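Galactan 1,3-beta-galactosidase (PDB 7BYS) probably hydrolyses beta-1,3-galactan from the chain end, coupling a five-bladed catalytic domain to a calcium-holding carbohydrate-binding module. Local coordinates at residues Q2-T10 / S267-L275; G325-L335 / N416-I424. One frame throughout, in Å; residues are numbered along the deposited sequence. Where two conformers were deposited one is given.

Contact 1 of 2, residues Q2-T10 / S267-L275; sequences QIVSGAAWT and SSRYIWYPL
With CG anti to the carbonyl carbon in both W9 (chi1 -64°) and W272 (chi1 -69°), the six-membered ring of W9 meets the indole of W272 edge to face. This T-shaped pair, its W9 six-membered and W272 five-membered ring centroids 4.7 Å apart, forms an aromatic cluster with Y270 and lays the N-terminal segment against strand 269-275, part of one blade of the family 43 beta-propeller. W9 CH2 approaches W272 CD2 to 3.5 Å, while CZ3 stands over the middle of the W272 ring. Y270 adds a CH-pi contact, its CB over one face of W9 at 3.8 Å from the six-ring centroid; its OH is held by I17 and A19. I3 CG2 packs across W272 CB. In its own ring plane, W9 NE1 gives V4 O a nearly straight bond of 2.8 Å (174°) from above the carbonyl plane; A7 N, closing the type II turn V4-A7, reaches that oxygen from the plane's other side. Were W9 replaced by alanine, V4 O would probably keep just the turn bond, and a gap is likely to open between the W272 face and Y270 CB. S5 OG, over one face of the Y273 ring, accepts a bent bond from W272 N (2.9 Å). Water 1 accepts from G6 N and Y270 N and donates to A7 O. R269, bent at chi2, runs along the turn: CG lies 3.4 Å from G6 O, A8 CB lies over one guanidinium face, toward its rim, and S267 O over the opposite face.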
ATOM      1  N   GLN A   2       8.124  11.216   8.756  1.00 20.89           N
ATOM      2  CA  GLN A   2       8.671  10.605   7.552  1.00 20.79           C
ATOM      3  C   GLN A   2       7.823   9.393   7.195  1.00 15.70           C
ATOM      4  O   GLN A   2       7.663   8.483   8.017  1.00 16.66           O
ATOM      5  CB  GLN A   2      10.125  10.179   7.764  1.00 21.63           C
ATOM      6  CG  GLN A   2      11.136  11.314   7.698  0.63 23.04           C
ATOM      7  CD  GLN A   2      12.519  10.873   8.136  0.63 22.20           C
ATOM      8  OE1 GLN A   2      12.660  10.046   9.035  0.63 25.15           O
ATOM      9  NE2 GLN A   2      13.547  11.420   7.496  0.63 27.24           N
ATOM     10  N   ILE A   3       7.285   9.388   5.979  1.00 13.26           N
ATOM     11  CA  ILE A   3       6.561   8.245   5.429  1.00 11.31           C
ATOM     12  C   ILE A   3       7.528   7.498   4.526  1.00  8.85           C
ATOM     13  O   ILE A   3       7.964   8.030   3.503  1.00 10.29           O
ATOM     14  CB  ILE A   3       5.326   8.703   4.640  1.00 11.79           C
ATOM     15  CG1 ILE A   3       4.345   9.400   5.585  1.00 16.17           C
ATOM     16  CG2 ILE A   3       4.661   7.511   3.934  1.00 11.15           C
ATOM     17  CD1 ILE A   3       3.177  10.016   4.880  1.00 15.22           C
ATOM     18  N   VAL A   4       7.848   6.257   4.891  1.00  9.97           N
ATOM     19  CA  VAL A   4       8.955   5.520   4.290  1.00  9.70           C
ATOM     20  C   VAL A   4       8.408   4.181   3.791  1.00  9.24           C
ATOM     21  O   VAL A   4       8.309   3.200   4.536  1.00 10.60           O
ATOM     22  CB  VAL A   4      10.118   5.334   5.266  1.00  8.85           C
ATOM     23  CG1 VAL A   4      11.280   4.671   4.557  1.00 12.73           C
ATOM     24  CG2 VAL A   4      10.529   6.692   5.835  1.00 12.32           C
ATOM     25  N   SER A   5       8.019   4.137   2.521  1.00 10.19           N
ATOM     26  CA  SER A   5       7.328   2.974   1.979  1.00  9.23           C
ATOM     27  C   SER A   5       8.247   1.760   1.950  1.00  9.55           C
ATOM     28  O   SER A   5       9.365   1.815   1.430  1.00 10.63           O
ATOM     29  CB  SER A   5       6.852   3.283   0.566  1.00  9.52           C
ATOM     30  OG  SER A   5       5.746   4.168   0.628  1.00 10.83           O
ATOM     31  N   GLY A   6       7.760   0.643   2.469  1.00  9.20           N
ATOM     32  CA  GLY A   6       8.512  -0.583   2.524  1.00 12.07           C
ATOM     33  C   GLY A   6       9.098  -0.878   3.885  1.00 11.09           C
ATOM     34  O   GLY A   6       9.434  -2.033   4.162  1.00 14.76           O
ATOM     35  N   ALA A   7       9.219   0.130   4.739  1.00 11.40           N
ATOM     36  CA  ALA A   7       9.733  -0.080   6.079  1.00 10.47           C
ATOM     37  C   ALA A   7       8.671  -0.744   6.951  1.00 12.76           C
ATOM     38  O   ALA A   7       7.476  -0.730   6.645  1.00 12.09           O
ATOM     39  CB  ALA A   7      10.127   1.259   6.697  1.00 13.00           C
ATOM     40  N   ALA A   8       9.121  -1.334   8.053  1.00 13.01           N
ATOM     41  CA  ALA A   8       8.217  -1.905   9.051  1.00 12.07           C
ATOM     42  C   ALA A   8       7.707  -0.770   9.928  1.00 14.55           C
ATOM     43  O   ALA A   8       8.396  -0.321  10.849  1.00 21.77           O
ATOM     44  CB  ALA A   8       8.946  -2.955   9.886  1.00 19.04           C
ATOM     45  N   TRP A   9       6.501  -0.292   9.640  1.00 11.42           N
ATOM     46  CA  TRP A   9       5.942   0.846  10.358  1.00 12.11           C
ATOM     47  C   TRP A   9       5.356   0.384  11.677  1.00 13.23           C
ATOM     48  O   TRP A   9       4.651  -0.627  11.739  1.00 14.00           O
ATOM     49  CB  TRP A   9       4.795   1.476   9.577  1.00 14.03           C
ATOM     50  CG  TRP A   9       5.145   2.081   8.279  1.00 15.97           C
ATOM     51  CD1 TRP A   9       6.371   2.120   7.687  1.00 14.16           C
ATOM     52  CD2 TRP A   9       4.245   2.744   7.388  1.00 11.96           C
ATOM     53  NE1 TRP A   9       6.289   2.756   6.471  1.00 13.82           N
ATOM     54  CE2 TRP A   9       4.995   3.157   6.270  1.00 11.19           C
ATOM     55  CE3 TRP A   9       2.879   3.048   7.437  1.00 14.38           C
ATOM     56  CZ2 TRP A   9       4.426   3.848   5.197  1.00 13.09           C
ATOM     57  CZ3 TRP A   9       2.311   3.722   6.368  1.00 11.74           C
ATOM     58  CH2 TRP A   9       3.088   4.123   5.262  1.00 12.70           C
ATOM     59  N   THR A  10       5.625   1.150  12.726  1.00 14.86           N
ATOM     60  CA  THR A  10       5.175   0.802  14.062  1.00 11.94           C
ATOM     61  C   THR A  10       4.207   1.856  14.571  1.00 13.02           C
ATOM     62  O   THR A  10       4.280   3.034  14.199  1.00 15.04           O
ATOM     63  CB  THR A  10       6.350   0.656  15.045  1.00 15.17           C
ATOM     64  OG1 THR A  10       7.067   1.892  15.136  1.00 19.21           O
ATOM     65  CG2 THR A  10       7.283  -0.454  14.584  1.00 16.65           C
ATOM     66  N   SER A 267       3.830  -9.427   7.531  1.00 11.54           N
ATOM     67  CA  SER A 267       4.882  -8.495   7.171  1.00 11.43           C
ATOM     68  C   SER A 267       4.625  -7.821   5.830  1.00 10.42           C
ATOM     69  O   SER A 267       5.523  -7.165   5.292  1.00 11.42           O
ATOM     70  CB  SER A 267       6.242  -9.198   7.196  1.00 11.24           C
ATOM     71  OG  SER A 267       6.542  -9.625   8.520  1.00 15.81           O
ATOM     72  N   SER A 268       3.418  -7.960   5.283  1.00 10.07           N
ATOM     73  CA  SER A 268       3.050  -7.148   4.131  1.00 10.65           C
ATOM     74  C   SER A 268       3.192  -5.671   4.490  1.00  8.46           C
ATOM     75  O   SER A 268       2.833  -5.250   5.593  1.00 10.46           O
ATOM     76  CB  SER A 268       1.606  -7.440   3.703  1.00 10.43           C
ATOM     77  OG  SER A 268       1.426  -8.817   3.379  1.00 10.39           O
ATOM     78  N   ARG A 269       3.740  -4.887   3.560  1.00 10.14           N
ATOM     79  CA  ARG A 269       4.154  -3.520   3.849  1.00 10.06           C
ATOM     80  C   ARG A 269       3.128  -2.522   3.327  1.00  8.89           C
ATOM     81  O   ARG A 269       2.208  -2.866   2.578  1.00  8.54           O
ATOM     82  CB  ARG A 269       5.554  -3.221   3.272  1.00  9.64           C
ATOM     83  CG  ARG A 269       6.700  -4.067   3.871  1.00 10.59           C
ATOM     84  CD  ARG A 269       6.706  -4.062   5.397  1.00 12.61           C
ATOM     85  NE  ARG A 269       7.871  -4.773   5.935  1.00 14.73           N
ATOM     86  CZ  ARG A 269       7.915  -5.335   7.136  1.00 15.29           C
ATOM     87  NH1 ARG A 269       6.870  -5.284   7.939  1.00 14.47           N
ATOM     88  NH2 ARG A 269       9.023  -5.969   7.527  1.00 17.41           N
ATOM     89  N   TYR A 270       3.286  -1.273   3.756  1.00  9.05           N
ATOM     90  CA  TYR A 270       2.398  -0.183   3.389  1.00  8.16           C
ATOM     91  C   TYR A 270       3.168   0.730   2.451  1.00  9.49           C
ATOM     92  O   TYR A 270       4.226   1.262   2.820  1.00 11.77           O
ATOM     93  CB  TYR A 270       1.940   0.552   4.652  1.00  8.55           C
ATOM     94  CG  TYR A 270       1.324  -0.412   5.641  1.00  8.98           C
ATOM     95  CD1 TYR A 270       0.100  -1.023   5.377  1.00  9.19           C
ATOM     96  CD2 TYR A 270       1.984  -0.745   6.824  1.00 11.11           C
ATOM     97  CE1 TYR A 270      -0.453  -1.927   6.259  1.00 10.36           C
ATOM     98  CE2 TYR A 270       1.438  -1.664   7.716  1.00 10.23           C
ATOM     99  CZ  TYR A 270       0.220  -2.245   7.431  1.00  8.54           C
ATOM    100  OH  TYR A 270      -0.327  -3.165   8.313  1.00 10.06           O
ATOM    101  N   ILE A 271       2.660   0.867   1.233  1.00  7.75           N
ATOM    102  CA  ILE A 271       3.293   1.640   0.182  1.00  8.32           C
ATOM    103  C   ILE A 271       2.417   2.873   0.007  1.00  8.01           C
ATOM    104  O   ILE A 271       1.352   2.811  -0.620  1.00  9.35           O
ATOM    105  CB  ILE A 271       3.412   0.820  -1.110  1.00  7.65           C
ATOM    106  CG1 ILE A 271       4.079  -0.558  -0.863  1.00  7.88           C
ATOM    107  CG2 ILE A 271       4.171   1.605  -2.168  1.00  9.70           C
ATOM    108  CD1 ILE A 271       5.405  -0.520  -0.118  1.00  9.21           C
ATOM    109  N   TRP A 272       2.840   3.984   0.602  1.00  7.65           N
ATOM    110  CA  TRP A 272       2.114   5.249   0.526  1.00  7.51           C
ATOM    111  C   TRP A 272       2.977   6.267  -0.201  1.00  6.37           C
ATOM    112  O   TRP A 272       4.132   6.490   0.185  1.00  8.02           O
ATOM    113  CB  TRP A 272       1.815   5.816   1.908  1.00  9.08           C
ATOM    114  CG  TRP A 272       0.814   5.086   2.746  1.00  8.41           C
ATOM    115  CD1 TRP A 272       0.314   3.828   2.567  1.00  7.97           C
ATOM    116  CD2 TRP A 272       0.231   5.586   3.942  1.00  9.16           C
ATOM    117  NE1 TRP A 272      -0.560   3.519   3.589  1.00  8.55           N
ATOM    118  CE2 TRP A 272      -0.630   4.592   4.441  1.00  8.24           C
ATOM    119  CE3 TRP A 272       0.344   6.795   4.635  1.00 10.10           C
ATOM    120  CZ2 TRP A 272      -1.376   4.774   5.604  1.00  9.87           C
ATOM    121  CZ3 TRP A 272      -0.399   6.973   5.781  1.00  9.09           C
ATOM    122  CH2 TRP A 272      -1.235   5.969   6.262  1.00 10.45           C
ATOM    123  N   TYR A 273       2.417   6.887  -1.236  1.00  6.69           N
ATOM    124  CA  TYR A 273       3.113   7.901  -2.012  1.00  7.03           C
ATOM    125  C   TYR A 273       2.165   9.051  -2.313  1.00  7.96           C
ATOM    126  O   TYR A 273       0.946   8.851  -2.408  1.00  8.29           O
ATOM    127  CB  TYR A 273       3.580   7.334  -3.355  1.00  8.61           C
ATOM    128  CG  TYR A 273       4.698   6.330  -3.285  1.00  8.33           C
ATOM    129  CD1 TYR A 273       5.902   6.637  -2.667  1.00  7.92           C
ATOM    130  CD2 TYR A 273       4.557   5.064  -3.856  1.00  8.92           C
ATOM    131  CE1 TYR A 273       6.948   5.710  -2.625  1.00  8.75           C
ATOM    132  CE2 TYR A 273       5.589   4.140  -3.825  1.00  9.99           C
ATOM    133  CZ  TYR A 273       6.774   4.456  -3.196  1.00 10.40           C
ATOM    134  OH  TYR A 273       7.786   3.510  -3.169  1.00 11.21           O
ATOM    135  N   PRO A 274       2.693  10.256  -2.505  1.00  9.16           N
ATOM    136  CA  PRO A 274       1.854  11.333  -3.037  1.00  7.57           C
ATOM    137  C   PRO A 274       1.297  10.937  -4.397  1.00  8.60           C
ATOM    138  O   PRO A 274       1.972  10.303  -5.208  1.00 10.14           O
ATOM    139  CB  PRO A 274       2.823  12.523  -3.155  1.00  8.72           C
ATOM    140  CG  PRO A 274       3.997  12.171  -2.246  1.00 11.28           C
ATOM    141  CD  PRO A 274       4.097  10.667  -2.347  1.00  8.92           C
ATOM    142  N   LEU A 275       0.054  11.304  -4.633  1.00  9.36           N
ATOM    143  CA  LEU A 275      -0.585  11.136  -5.930  1.00 10.46           C
ATOM    144  C   LEU A 275      -0.762  12.556  -6.443  1.00 12.09           C
ATOM    145  O   LEU A 275      -1.633  13.292  -5.967  1.00 13.97           O
ATOM    146  CB  LEU A 275      -1.920  10.420  -5.773  1.00 14.75           C
ATOM    147  CG  LEU A 275      -2.557   9.751  -6.989  1.00 16.32           C
ATOM    148  CD1 LEU A 275      -1.618   8.734  -7.643  1.00 12.48           C
ATOM    149  CD2 LEU A 275      -3.860   9.064  -6.567  1.00 15.23           C
TER
HETATM  150  O   HOH W   1       5.815   0.004   4.605  1.00 15.17           O

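Contact 2 of 2, residues G325-L335 / N416-I424. With CA (calcium ion), chain F; NAG (2-acetamido-2-deoxy-beta-D-glucopyranose), chain E.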
ATOM      1  N   GLY A 325      17.683  -0.621 -17.436  1.00 11.64           N
ATOM      2  CA  GLY A 325      16.869  -0.296 -16.284  1.00 12.50           C
ATOM      3  C   GLY A 325      17.617   0.252 -15.091  1.00  9.81           C
ATOM      4  O   GLY A 325      16.988   0.588 -14.082  1.00 11.03           O
ATOM      5  N   PHE A 326      18.943   0.373 -15.192  1.00 10.60           N
ATOM      6  CA  PHE A 326      19.809   0.799 -14.096  1.00  9.98           C
ATOM      7  C   PHE A 326      20.216   2.256 -14.238  1.00 10.24           C
ATOM      8  O   PHE A 326      20.537   2.721 -15.337  1.00 12.57           O
ATOM      9  CB  PHE A 326      21.120   0.004 -14.093  1.00 11.73           C
ATOM     10  CG  PHE A 326      20.952  -1.474 -13.999  1.00 10.91           C
ATOM     11  CD1 PHE A 326      20.004  -2.036 -13.170  1.00 16.07           C
ATOM     12  CD2 PHE A 326      21.786  -2.310 -14.720  1.00 12.44           C
ATOM     13  CE1 PHE A 326      19.868  -3.413 -13.083  1.00 18.69           C
ATOM     14  CE2 PHE A 326      21.655  -3.682 -14.637  1.00 12.73           C
ATOM     15  CZ  PHE A 326      20.697  -4.234 -13.822  1.00 16.15           C
ATOM     16  N   SER A 327      20.288   2.947 -13.106  1.00 10.55           N
ATOM     17  CA  SER A 327      20.893   4.267 -13.085  1.00 11.49           C
ATOM     18  C   SER A 327      22.363   4.142 -13.477  1.00 11.50           C
ATOM     19  O   SER A 327      23.068   3.223 -13.038  1.00 11.75           O
ATOM     20  CB  SER A 327      20.769   4.842 -11.672  1.00 11.76           C
ATOM     21  OG  SER A 327      21.457   6.075 -11.582  1.00 14.07           O
ATOM     22  N   GLY A 328      22.824   5.054 -14.334  1.00  9.82           N
ATOM     23  CA  GLY A 328      24.157   4.955 -14.879  1.00 11.27           C
ATOM     24  C   GLY A 328      24.345   3.812 -15.847  1.00 12.19           C
ATOM     25  O   GLY A 328      25.468   3.604 -16.325  1.00 13.96           O
ATOM     26  N   GLY A 329      23.283   3.075 -16.168  1.00 11.96           N
ATOM     27  CA  GLY A 329      23.380   1.949 -17.065  1.00 13.09           C
ATOM     28  C   GLY A 329      24.068   0.739 -16.483  1.00 10.26           C
ATOM     29  O   GLY A 329      24.320  -0.218 -17.215  1.00 12.39           O
ATOM     30  N   LYS A 330      24.378   0.746 -15.184  1.00 11.45           N
ATOM     31  CA  LYS A 330      25.199  -0.302 -14.591  1.00 11.07           C
ATOM     32  C   LYS A 330      24.715  -0.626 -13.185  1.00 11.27           C
ATOM     33  O   LYS A 330      24.118   0.211 -12.505  1.00  9.81           O
ATOM     34  CB  LYS A 330      26.677   0.115 -14.526  1.00 12.45           C
ATOM     35  CG  LYS A 330      27.297   0.334 -15.899  1.00 15.04           C
ATOM     36  CD  LYS A 330      28.770   0.664 -15.820  1.00 24.47           C
ATOM     37  CE  LYS A 330      29.313   0.912 -17.220  0.70 32.78           C
ATOM     38  NZ  LYS A 330      28.623   0.067 -18.241  0.70 31.22           N
ATOM     39  N   ALA A 331      24.983  -1.858 -12.760  1.00 10.87           N
ATOM     40  CA  ALA A 331      24.695  -2.306 -11.407  1.00 10.16           C
ATOM     41  C   ALA A 331      25.801  -3.267 -10.999  1.00  9.49           C
ATOM     42  O   ALA A 331      26.638  -3.659 -11.815  1.00 11.69           O
ATOM     43  CB  ALA A 331      23.321  -2.987 -11.314  1.00 11.73           C
ATOM     44  N   VAL A 332      25.787  -3.670  -9.734  1.00 10.29           N
ATOM     45  CA  VAL A 332      26.724  -4.665  -9.221  1.00 10.37           C
ATOM     46  C   VAL A 332      25.972  -5.976  -9.050  1.00 10.46           C
ATOM     47  O   VAL A 332      24.963  -6.040  -8.331  1.00 11.11           O
ATOM     48  CB  VAL A 332      27.382  -4.211  -7.910  1.00 10.28           C
ATOM     49  CG1 VAL A 332      28.242  -5.340  -7.335  1.00 11.86           C
ATOM     50  CG2 VAL A 332      28.231  -2.978  -8.160  1.00 12.96           C
ATOM     51  N   GLY A 333      26.448  -7.015  -9.735  1.00 10.32           N
ATOM     52  CA  GLY A 333      25.894  -8.343  -9.630  1.00 11.56           C
ATOM     53  C   GLY A 333      26.841  -9.292  -8.911  1.00 12.75           C
ATOM     54  O   GLY A 333      27.922  -8.928  -8.458  1.00 12.98           O
ATOM     55  N   TYR A 334      26.394 -10.537  -8.802  1.00 11.87           N
ATOM     56  CA  TYR A 334      27.144 -11.567  -8.087  1.00 14.04           C
ATOM     57  C   TYR A 334      27.506 -11.107  -6.673  1.00 14.41           C
ATOM     58  O   TYR A 334      28.617 -11.322  -6.174  1.00 14.19           O
ATOM     59  CB  TYR A 334      28.334 -12.083  -8.910  0.52 14.34           C
ATOM     60  CG  TYR A 334      27.889 -12.704 -10.231  0.52 14.77           C
ATOM     61  CD1 TYR A 334      27.478 -11.907 -11.297  0.52 15.65           C
ATOM     62  CD2 TYR A 334      27.843 -14.083 -10.397  0.52 18.93           C
ATOM     63  CE1 TYR A 334      27.056 -12.458 -12.492  0.52 19.12           C
ATOM     64  CE2 TYR A 334      27.424 -14.646 -11.594  0.52 19.20           C
ATOM     65  CZ  TYR A 334      27.028 -13.828 -12.634  0.52 19.11           C
ATOM     66  OH  TYR A 334      26.612 -14.382 -13.825  0.52 24.47           O
ATOM     67  N   LEU A 335      26.553 -10.434  -6.028  1.00 10.67           N
ATOM     68  CA  LEU A 335      26.680 -10.025  -4.640  1.00 12.15           C
ATOM     69  C   LEU A 335      26.176 -11.137  -3.747  1.00 13.70           C
ATOM     70  O   LEU A 335      25.217 -11.840  -4.079  1.00 12.57           O
ATOM     71  CB  LEU A 335      25.850  -8.774  -4.359  1.00 13.48           C
ATOM     72  CG  LEU A 335      26.469  -7.475  -4.851  1.00 11.64           C
ATOM     73  CD1 LEU A 335      25.454  -6.335  -4.662  1.00 14.04           C
ATOM     74  CD2 LEU A 335      27.795  -7.171  -4.147  1.00 13.94           C
ATOM     75  N   ASN A 416      23.764 -17.074   0.164  1.00 19.99           N
ATOM     76  CA  ASN A 416      22.905 -16.872  -0.987  1.00 19.35           C
ATOM     77  C   ASN A 416      23.303 -15.605  -1.740  1.00 16.66           C
ATOM     78  O   ASN A 416      23.892 -14.677  -1.181  1.00 16.98           O
ATOM     79  CB  ASN A 416      21.453 -16.733  -0.524  1.00 19.99           C
ATOM     80  CG  ASN A 416      21.281 -15.659   0.556  1.00 27.76           C
ATOM     81  OD1 ASN A 416      21.980 -15.658   1.569  1.00 27.82           O
ATOM     82  ND2 ASN A 416      20.345 -14.746   0.340  1.00 27.30           N
ATOM     83  N   TYR A 417      22.966 -15.568  -3.027  1.00 14.90           N
ATOM     84  CA  TYR A 417      23.151 -14.353  -3.808  1.00 15.25           C
ATOM     85  C   TYR A 417      22.100 -13.311  -3.432  1.00 14.26           C
ATOM     86  O   TYR A 417      20.901 -13.609  -3.356  1.00 14.34           O
ATOM     87  CB  TYR A 417      23.032 -14.662  -5.297  1.00 16.49           C
ATOM     88  CG  TYR A 417      24.237 -15.355  -5.881  1.00 17.35           C
ATOM     89  CD1 TYR A 417      25.424 -14.668  -6.084  1.00 18.17           C
ATOM     90  CD2 TYR A 417      24.186 -16.695  -6.230  1.00 22.24           C
ATOM     91  CE1 TYR A 417      26.532 -15.300  -6.623  1.00 20.15           C
ATOM     92  CE2 TYR A 417      25.289 -17.334  -6.773  1.00 23.93           C
ATOM     93  CZ  TYR A 417      26.456 -16.633  -6.964  1.00 25.68           C
ATOM     94  OH  TYR A 417      27.553 -17.270  -7.503  1.00 27.11           O
ATOM     95  N   ALA A 418      22.558 -12.080  -3.202  1.00 11.35           N
ATOM     96  CA  ALA A 418      21.669 -10.942  -3.030  1.00 12.27           C
ATOM     97  C   ALA A 418      21.148 -10.494  -4.388  1.00  9.62           C
ATOM     98  O   ALA A 418      21.560 -10.993  -5.436  1.00 11.74           O
ATOM     99  CB  ALA A 418      22.411  -9.777  -2.367  1.00 13.14           C
ATOM    100  N   ALA A 419      20.228  -9.533  -4.373  1.00 10.85           N
ATOM    101  CA  ALA A 419      19.816  -8.947  -5.637  1.00 10.56           C
ATOM    102  C   ALA A 419      20.919  -8.050  -6.195  1.00 11.35           C
ATOM    103  O   ALA A 419      21.860  -7.665  -5.497  1.00 13.53           O
ATOM    104  CB  ALA A 419      18.521  -8.139  -5.474  1.00 11.72           C
ATOM    105  N   ASP A 420      20.808  -7.737  -7.480  1.00 10.53           N
ATOM    106  CA  ASP A 420      21.756  -6.830  -8.115  1.00 10.29           C
ATOM    107  C   ASP A 420      21.529  -5.404  -7.629  1.00 10.90           C
ATOM    108  O   ASP A 420      20.404  -4.893  -7.677  1.00 12.59           O
ATOM    109  CB  ASP A 420      21.613  -6.895  -9.636  1.00 10.54           C
ATOM    110  CG  ASP A 420      21.952  -8.262 -10.198  1.00 14.96           C
ATOM    111  OD1 ASP A 420      22.670  -9.023  -9.523  1.00 15.50           O
ATOM    112  OD2 ASP A 420      21.501  -8.569 -11.327  1.00 17.53           O
ATOM    113  N   LEU A 421      22.594  -4.740  -7.183  1.00  9.68           N
ATOM    114  CA  LEU A 421      22.481  -3.422  -6.563  1.00  9.08           C
ATOM    115  C   LEU A 421      22.817  -2.334  -7.575  1.00  9.09           C
ATOM    116  O   LEU A 421      23.922  -2.308  -8.126  1.00  8.94           O
ATOM    117  CB  LEU A 421      23.396  -3.326  -5.344  1.00 10.05           C
ATOM    118  CG  LEU A 421      23.189  -2.089  -4.462  1.00 11.55           C
ATOM    119  CD1 LEU A 421      21.823  -2.101  -3.754  1.00 10.70           C
ATOM    120  CD2 LEU A 421      24.312  -1.980  -3.432  1.00 11.72           C
ATOM    121  N   ASP A 422      21.861  -1.432  -7.811  1.00  8.80           N
ATOM    122  CA  ASP A 422      21.991  -0.351  -8.778  1.00  7.64           C
ATOM    123  C   ASP A 422      22.635   0.878  -8.153  1.00 10.81           C
ATOM    124  O   ASP A 422      23.623   1.400  -8.682  1.00 10.30           O
ATOM    125  CB  ASP A 422      20.593   0.005  -9.311  1.00  8.59           C
ATOM    126  CG  ASP A 422      20.614   1.072 -10.374  1.00 10.74           C
ATOM    127  OD1 ASP A 422      21.697   1.491 -10.812  1.00 11.65           O
ATOM    128  OD2 ASP A 422      19.514   1.502 -10.787  1.00 11.28           O
ATOM    129  N   LYS A 423      22.072   1.358  -7.050  1.00 10.04           N
ATOM    130  CA  LYS A 423      22.558   2.543  -6.357  1.00 11.14           C
ATOM    131  C   LYS A 423      21.883   2.577  -4.996  1.00 11.28           C
ATOM    132  O   LYS A 423      20.978   1.785  -4.709  1.00  9.45           O
ATOM    133  CB  LYS A 423      22.239   3.835  -7.130  1.00 11.44           C
ATOM    134  CG  LYS A 423      20.748   4.104  -7.350  1.00 12.63           C
ATOM    135  CD  LYS A 423      20.533   5.520  -7.865  1.00 14.50           C
ATOM    136  CE  LYS A 423      19.064   5.885  -7.877  1.00 18.94           C
ATOM    137  NZ  LYS A 423      18.903   7.357  -8.084  1.00 25.56           N
ATOM    138  N   ILE A 424      22.337   3.504  -4.154  1.00 10.39           N
ATOM    139  CA  ILE A 424      21.681   3.816  -2.893  1.00 10.47           C
ATOM    140  C   ILE A 424      21.431   5.316  -2.854  1.00 13.17           C
ATOM    141  O   ILE A 424      22.139   6.097  -3.496  1.00 11.30           O
ATOM    142  CB  ILE A 424      22.466   3.339  -1.641  1.00 10.77           C
ATOM    143  CG1 ILE A 424      23.741   4.175  -1.414  1.00 11.78           C
ATOM    144  CG2 ILE A 424      22.798   1.852  -1.744  1.00 10.31           C
ATOM    145  CD1 ILE A 424      24.474   3.836  -0.122  1.00 14.00           C
TER
HETATM  146 CA    CA F 503      23.915   2.090 -11.115  1.00 10.41          CA
HETATM  147  C1  NAG E 502      17.168 -14.600   2.232  1.00 28.00           C
HETATM  148  C2  NAG E 502      16.144 -15.352   3.071  1.00 25.29           C
HETATM  149  C3  NAG E 502      16.221 -16.820   2.835  1.00 34.72           C
HETATM  150  C4  NAG E 502      16.096 -17.165   1.377  1.00 35.59           C
HETATM  151  C5  NAG E 502      17.136 -16.426   0.542  1.00 31.43           C
HETATM  152  C6  NAG E 502      16.873 -16.686  -0.911  1.00 31.92           C
HETATM  153  C7  NAG E 502      15.396 -14.381   5.320  1.00 34.98           C
HETATM  154  C8  NAG E 502      15.664 -14.062   6.796  1.00 29.73           C
HETATM  155  N2  NAG E 502      16.417 -15.044   4.511  1.00 29.70           N
HETATM  156  O3  NAG E 502      15.139 -17.458   3.568  1.00 42.43           O
HETATM  157  O4  NAG E 502      16.292 -18.568   1.180  1.00 39.38           O
HETATM  158  O5  NAG E 502      17.067 -14.980   0.780  1.00 26.82           O
HETATM  159  O6  NAG E 502      17.879 -16.072  -1.675  1.00 34.64           O
HETATM  160  O7  NAG E 502      14.353 -14.091   4.834  1.00 41.02           O
HETATM  161  O   HOH W   2      17.141   2.396 -11.866  1.00 12.52           O
HETATM  162  O   HOH W   3      19.838   8.065 -10.826  1.00 18.40           O
HETATM  163  O   HOH W   4      23.700 -10.241  -7.073  1.00 14.37           O
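The carboxylate of D422 faces loop 325-329 and the start of strand 330-333 with its two oxygens doing different work. CG sits anti to the backbone N (chi1 -177°), which directs OD1 to the calcium ion at 2.3 Å, while OD2 takes a nearly straight bond from S327 N (2.8 Å, 167°) on its syn lone pair. D422 also binds the metal through its main-chain O; S327 O and K330 O, each 2.4 Å from calcium, supply the other segment's share, and E308 and E310 complete the site. F326 CB packs alongside OD1, its ring covered on one face by A331 CB, which stands over the centre. Water 2 ties OD2 to G325 O. K423 CD passes beside S327 OG, and water 3 bridges NZ to that hydroxyl. D422 and K423 form a classic beta bulge against strand 352-360. Beyond it V332 and L421 make an antiparallel hydrogen-bonded pair, V332 N to L421 O 2.8 Å and L421 N to V332 O 2.9 Å. L335 and L421 cross at a slant, CD1 of L335 touching CB of L421 at 3.7 Å. L335 O accepts from A418 N and lies at the edge of the Y417 ring; the Y334 ring meets Y417 obliquely, CD2 to CE1, and H337 stacks on Y417. Y334 and D420 bind beta-D-galactose in another structure of this protein; here a citrate, probably from the crystallisation liquor, hydrogen-bonds to Y334 N. Calcium thus probably offsets the acidic charge of D422, E308 and E310, pinning the loop to the strand within the beta-sandwich of the carbohydrate-binding module that also carries the sugar site.

From the N terminus, segment 2-10 runs through the loop before strand 22-27 and meets strand 269-276 after 256 intervening residues that contain most of the propeller's strands; contact 1 thus closes a very long loop and ties the chain start to a late blade. Only afterwards does contact 2 open, closing an 80-residue loop within the binding module, between strands 330-333 and 420-426. The two are in series, neither nested nor crossed. The centres of contact 1 and contact 2 lie about 23 Å apart, and the two do not touch. Strand 352-360 relates them: V4 and A7 pack on its W354, and the backbone of D420 hydrogen-bonds to that of its A360.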